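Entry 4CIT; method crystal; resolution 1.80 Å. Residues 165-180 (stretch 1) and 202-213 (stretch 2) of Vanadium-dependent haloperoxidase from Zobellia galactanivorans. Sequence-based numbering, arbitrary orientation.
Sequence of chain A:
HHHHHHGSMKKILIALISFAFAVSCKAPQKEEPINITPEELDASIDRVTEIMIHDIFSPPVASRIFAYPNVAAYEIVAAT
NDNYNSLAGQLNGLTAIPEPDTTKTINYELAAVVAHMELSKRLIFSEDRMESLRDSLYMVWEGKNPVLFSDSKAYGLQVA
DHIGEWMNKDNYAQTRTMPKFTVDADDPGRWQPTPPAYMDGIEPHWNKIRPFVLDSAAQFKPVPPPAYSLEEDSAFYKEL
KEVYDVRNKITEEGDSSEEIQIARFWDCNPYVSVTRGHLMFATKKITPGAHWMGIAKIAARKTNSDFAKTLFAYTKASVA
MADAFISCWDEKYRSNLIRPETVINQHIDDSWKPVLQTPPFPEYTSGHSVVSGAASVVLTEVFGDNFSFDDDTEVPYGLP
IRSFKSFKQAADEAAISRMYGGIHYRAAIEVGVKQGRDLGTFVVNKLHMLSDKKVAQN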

# COMPACT_ATOMS: atom_id res chain seq x y z
N GLU A 165 5.55 -5.70 19.92
CA GLU A 165 5.73 -4.70 20.93
C GLU A 165 6.01 -3.33 20.28
O GLU A 165 5.51 -2.36 20.80
CB GLU A 165 6.86 -5.02 21.90
CG GLU A 165 6.45 -6.15 22.81
CD GLU A 165 7.59 -6.61 23.75
OE1 GLU A 165 8.53 -5.81 24.02
OE2 GLU A 165 7.52 -7.78 24.22
N TRP A 166 6.85 -3.32 19.25
CA TRP A 166 7.22 -2.10 18.53
C TRP A 166 5.99 -1.57 17.76
O TRP A 166 5.74 -0.33 17.82
CB TRP A 166 8.34 -2.43 17.56
CG TRP A 166 8.66 -1.40 16.55
CD1 TRP A 166 9.17 -0.15 16.77
CD2 TRP A 166 8.71 -1.64 15.18
NE1 TRP A 166 9.44 0.44 15.59
CE2 TRP A 166 9.17 -0.44 14.57
CE3 TRP A 166 8.38 -2.76 14.39
CZ2 TRP A 166 9.33 -0.32 13.23
CZ3 TRP A 166 8.53 -2.63 13.02
CH2 TRP A 166 9.08 -1.41 12.47
N MET A 167 5.25 -2.46 17.09
CA MET A 167 4.08 -2.01 16.28
C MET A 167 3.02 -1.38 17.19
O MET A 167 2.32 -0.42 16.84
CB MET A 167 3.51 -3.28 15.62
CG MET A 167 2.16 -3.32 15.02
SD MET A 167 1.98 -5.07 14.34
CE MET A 167 1.02 -5.86 15.66
N ASN A 168 2.92 -1.89 18.41
CA ASN A 168 1.96 -1.38 19.35
C ASN A 168 2.33 -0.04 20.01
O ASN A 168 1.56 0.45 20.85
CB ASN A 168 1.64 -2.39 20.47
CG ASN A 168 0.77 -3.57 19.96
OD1 ASN A 168 0.03 -3.49 19.01
ND2 ASN A 168 0.92 -4.67 20.60
N LYS A 169 3.49 0.54 19.67
CA LYS A 169 3.87 1.84 20.12
C LYS A 169 3.78 2.92 19.00
O LYS A 169 4.31 3.98 19.15
CB LYS A 169 5.30 1.76 20.63
CG LYS A 169 5.44 0.96 21.94
CD LYS A 169 6.91 0.86 22.26
CE LYS A 169 7.27 -0.14 23.36
NZ LYS A 169 6.48 0.25 24.59
N ASP A 170 3.09 2.62 17.91
CA ASP A 170 3.08 3.49 16.74
C ASP A 170 1.91 4.50 16.70
O ASP A 170 1.70 5.20 15.73
CB ASP A 170 3.08 2.66 15.46
CG ASP A 170 1.73 2.09 15.08
OD1 ASP A 170 0.78 2.02 15.87
OD2 ASP A 170 1.67 1.61 13.91
N ASN A 171 1.15 4.59 17.77
CA ASN A 171 0.03 5.54 17.88
C ASN A 171 -1.25 5.18 17.22
O ASN A 171 -2.27 5.91 17.35
CB ASN A 171 0.43 6.98 17.53
CG ASN A 171 -0.30 8.02 18.42
OD1 ASN A 171 -0.45 7.83 19.64
ND2 ASN A 171 -0.59 9.15 17.86
N TYR A 172 -1.29 4.03 16.55
CA TYR A 172 -2.54 3.62 15.90
C TYR A 172 -3.62 3.43 16.97
O TYR A 172 -4.76 3.84 16.82
CB TYR A 172 -2.36 2.31 15.19
CG TYR A 172 -3.57 1.72 14.58
CD1 TYR A 172 -4.07 2.23 13.40
CD2 TYR A 172 -4.22 0.62 15.15
CE1 TYR A 172 -5.19 1.73 12.80
CE2 TYR A 172 -5.37 0.06 14.54
CZ TYR A 172 -5.87 0.67 13.40
OH TYR A 172 -6.98 0.21 12.75
N ALA A 173 -3.26 2.77 18.06
CA ALA A 173 -4.34 2.43 19.05
C ALA A 173 -4.94 3.74 19.57
O ALA A 173 -6.12 3.80 19.77
CB ALA A 173 -3.82 1.65 20.23
N GLN A 174 -4.11 4.70 19.84
CA GLN A 174 -4.53 5.97 20.43
C GLN A 174 -5.34 6.77 19.48
O GLN A 174 -6.22 7.49 19.91
CB GLN A 174 -3.35 6.80 20.89
CG GLN A 174 -2.70 6.23 22.13
CD GLN A 174 -1.74 5.09 21.87
OE1 GLN A 174 -1.51 4.64 20.74
NE2 GLN A 174 -1.27 4.53 22.97
N THR A 175 -5.04 6.69 18.18
CA THR A 175 -5.85 7.47 17.24
C THR A 175 -7.23 6.88 16.98
O THR A 175 -8.08 7.55 16.41
CB THR A 175 -5.12 7.63 15.87
OG1 THR A 175 -4.88 6.33 15.35
CG2 THR A 175 -3.91 8.49 15.95
N ARG A 176 -7.53 5.67 17.44
CA ARG A 176 -8.85 5.07 17.24
C ARG A 176 -9.99 5.86 17.91
O ARG A 176 -11.05 5.91 17.38
CB ARG A 176 -8.93 3.60 17.74
CG ARG A 176 -7.93 2.65 17.15
CD ARG A 176 -8.13 2.54 15.63
NE ARG A 176 -7.27 3.57 15.00
CZ ARG A 176 -7.44 4.10 13.79
NH1 ARG A 176 -8.43 3.69 13.02
NH2 ARG A 176 -6.58 5.07 13.37
N THR A 177 -9.70 6.50 19.03
CA THR A 177 -10.72 7.23 19.81
C THR A 177 -10.39 8.70 19.89
O THR A 177 -10.90 9.42 20.78
CB THR A 177 -10.80 6.66 21.22
OG1 THR A 177 -9.50 6.68 21.84
CG2 THR A 177 -11.30 5.25 21.17
N MET A 178 -9.62 9.21 18.93
CA MET A 178 -9.37 10.64 18.87
C MET A 178 -10.64 11.36 18.44
O MET A 178 -11.34 10.85 17.58
CB MET A 178 -8.21 10.94 17.93
CG MET A 178 -6.93 11.18 18.67
SD MET A 178 -5.50 11.45 17.58
CE MET A 178 -4.26 10.71 18.71
N PRO A 179 -11.00 12.50 19.07
CA PRO A 179 -12.23 13.20 18.66
C PRO A 179 -12.18 13.66 17.21
O PRO A 179 -11.12 14.05 16.68
CB PRO A 179 -12.29 14.42 19.58
CG PRO A 179 -10.85 14.69 19.94
CD PRO A 179 -10.18 13.33 19.99
N LYS A 180 -13.36 13.64 16.60
CA LYS A 180 -13.51 13.90 15.18
C LYS A 180 -12.85 15.21 14.69
O LYS A 180 -12.57 15.34 13.49
CB LYS A 180 -15.02 13.87 14.84
N ILE A 202 -12.28 9.82 5.98
CA ILE A 202 -11.47 8.69 6.49
C ILE A 202 -10.19 9.14 7.10
O ILE A 202 -9.40 9.87 6.49
CB ILE A 202 -11.13 7.72 5.33
CG1 ILE A 202 -12.45 7.23 4.73
CG2 ILE A 202 -10.17 6.61 5.73
CD1 ILE A 202 -13.37 6.40 5.58
N GLU A 203 -9.92 8.63 8.29
CA GLU A 203 -8.57 8.75 8.92
C GLU A 203 -7.93 10.18 8.99
O GLU A 203 -6.83 10.39 8.61
CB GLU A 203 -7.56 7.69 8.41
CG GLU A 203 -7.96 6.24 8.65
CD GLU A 203 -8.03 5.83 10.14
OE1 GLU A 203 -7.43 6.48 11.06
OE2 GLU A 203 -8.64 4.78 10.41
N PRO A 204 -8.64 11.11 9.58
CA PRO A 204 -8.19 12.49 9.68
C PRO A 204 -6.86 12.63 10.37
O PRO A 204 -6.10 13.58 10.15
CB PRO A 204 -9.38 13.18 10.37
CG PRO A 204 -10.09 12.02 11.14
CD PRO A 204 -9.97 10.87 10.20
N HIS A 205 -6.62 11.71 11.31
CA HIS A 205 -5.37 11.68 12.06
C HIS A 205 -4.37 10.67 11.64
O HIS A 205 -3.50 10.32 12.43
CB HIS A 205 -5.70 11.49 13.61
CG HIS A 205 -6.65 12.54 14.11
ND1 HIS A 205 -6.30 13.87 14.14
CD2 HIS A 205 -7.94 12.47 14.50
CE1 HIS A 205 -7.33 14.58 14.60
NE2 HIS A 205 -8.32 13.75 14.86
N TRP A 206 -4.38 10.22 10.40
CA TRP A 206 -3.35 9.27 9.95
C TRP A 206 -1.98 9.91 10.02
O TRP A 206 -1.01 9.19 10.26
CB TRP A 206 -3.63 8.75 8.56
CG TRP A 206 -3.01 7.46 8.26
CD1 TRP A 206 -1.96 7.22 7.41
CD2 TRP A 206 -3.28 6.24 8.93
NE1 TRP A 206 -1.59 5.88 7.48
CE2 TRP A 206 -2.37 5.27 8.45
CE3 TRP A 206 -4.20 5.87 9.97
CZ2 TRP A 206 -2.41 3.96 8.90
CZ3 TRP A 206 -4.21 4.57 10.42
CH2 TRP A 206 -3.29 3.64 9.93
N ASN A 207 -1.88 11.27 9.96
CA ASN A 207 -0.63 11.93 10.16
C ASN A 207 -0.03 11.84 11.55
O ASN A 207 1.09 12.32 11.76
CB ASN A 207 -0.65 13.34 9.61
CG ASN A 207 -1.48 14.26 10.38
OD1 ASN A 207 -2.26 13.82 11.27
ND2 ASN A 207 -1.38 15.58 10.06
N LYS A 208 -0.77 11.24 12.47
CA LYS A 208 -0.26 11.04 13.84
C LYS A 208 0.28 9.64 14.09
O LYS A 208 0.72 9.36 15.21
CB LYS A 208 -1.35 11.34 14.84
CG LYS A 208 -1.89 12.73 14.74
CD LYS A 208 -0.92 13.78 15.08
CE LYS A 208 -1.59 15.18 15.01
NZ LYS A 208 -0.77 16.10 14.15
N ILE A 209 0.30 8.80 13.06
CA ILE A 209 0.89 7.44 13.15
C ILE A 209 2.42 7.64 13.04
O ILE A 209 2.91 8.45 12.26
CB ILE A 209 0.37 6.58 11.97
CG1 ILE A 209 -1.19 6.47 12.01
CG2 ILE A 209 1.08 5.22 12.05
CD1 ILE A 209 -1.70 5.77 13.24
N ARG A 210 3.19 6.87 13.79
CA ARG A 210 4.63 6.84 13.63
C ARG A 210 5.07 6.43 12.26
O ARG A 210 4.79 5.30 11.84
CB ARG A 210 5.20 5.86 14.64
CG ARG A 210 6.76 5.85 14.71
CD ARG A 210 7.28 4.74 15.56
NE ARG A 210 6.82 3.43 15.09
CZ ARG A 210 6.66 2.35 15.83
NH1 ARG A 210 6.93 2.36 17.12
NH2 ARG A 210 6.30 1.25 15.28
N PRO A 211 5.77 7.30 11.52
CA PRO A 211 6.28 6.80 10.25
C PRO A 211 7.43 5.79 10.41
O PRO A 211 8.12 5.76 11.47
CB PRO A 211 6.81 8.05 9.56
CG PRO A 211 6.56 9.19 10.45
CD PRO A 211 6.19 8.66 11.81
N PHE A 212 7.61 4.91 9.45
CA PHE A 212 8.77 3.98 9.48
C PHE A 212 10.11 4.61 9.21
O PHE A 212 11.10 4.29 9.89
CB PHE A 212 8.54 2.86 8.44
CG PHE A 212 7.49 1.88 8.82
CD1 PHE A 212 7.72 0.91 9.81
CD2 PHE A 212 6.22 1.91 8.26
CE1 PHE A 212 6.74 -0.03 10.11
CE2 PHE A 212 5.20 1.01 8.64
CZ PHE A 212 5.52 -0.03 9.52
N VAL A 213 10.19 5.47 8.19
CA VAL A 213 11.47 6.02 7.67
C VAL A 213 11.52 7.57 7.72
O VAL A 213 12.58 8.23 7.89
CB VAL A 213 11.67 5.59 6.18
CG1 VAL A 213 13.05 5.87 5.71
CG2 VAL A 213 11.35 4.11 5.95
O HOH W 1 7.03 4.81 19.31
O HOH W 2 3.04 2.77 11.26

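Two irregular segments can pack specifically without sharing a sheet or a helix bundle, provided that a few backbone groups are matched and side chains fill the remaining directions. Residues 165-180 and 202-213 of this haloperoxidase illustrate the principle. The first stretch enters as the end of a helix, leaves it through a type I turn from M167 to D170, and makes a second such turn from T175 to M178. The second begins with a type I turn from E203 to W206 and passes through a short 3-10 segment into an extended run. The two backbones draw nearest, by CA position, where CA of D170 lies 4.8 Å from CA of R210. There R210 N donates to D170 O at 3.0 Å and 172°, nearly linear, and I209 CA lies 3.5 Å from the same D170 O in a CA-H...O contact. Next to this link, N171 ND2 reaches K208 O at 3.0 Å, so an amide side chain satisfies a backbone carbonyl of the 3-10 segment.

R210 gives up more surface to the partner stretch than any other residue here. Its guanidinium lies flat on the indole of W166, with centres 3.8 Å apart and planes at 15°, while CB of D170 covers the opposite face. In the same pose R210 NH1 and R210 NH2 each donate to W166 O, both at 3.0 Å. A planar cation thus uses its face for the aromatic ring and its edge for the carbonyl. A water extends the network, donating to K169 O at 2.8 Å and accepting from R210 NH1 at 3.3 Å. Beyond the arginine, W166 CH2 meets F212 CE1 at 3.6 Å, an oblique aromatic contact.

Apolar groups occupy the middle of the interface. The contact buries 765 Å² over both sides; I209 is buried here, as are W166, D170 and F212 around the arginine, so its branched apolar chain suits a site with little solvent. The CA-to-CB bond of I209 points away from stretch 1, yet its side chain returns to place CD1 3.5 Å from Y172 CA; Y172 CD1 also meets W206 CZ3 at 3.8 Å. Farther along, R176 likewise starts away and bends back to form a two-pronged salt bridge with E203: NH1 to OE2 and NH2 to OE1, both 2.8 Å. Within its own stretch R176 is steadied as well: R176 NE donates to Y172 O at 3.1 Å and R176 NH2 to T175 OG1 at 2.9 Å.

H205 closes the contact. M178 SD sits over the face of the H205 ring, 4.1 Å from its centroid, while H205 NE2 makes a weak hydrogen bond to P179 O at 3.4 Å, so the imidazole offers a polarizable face and a polar edge at once.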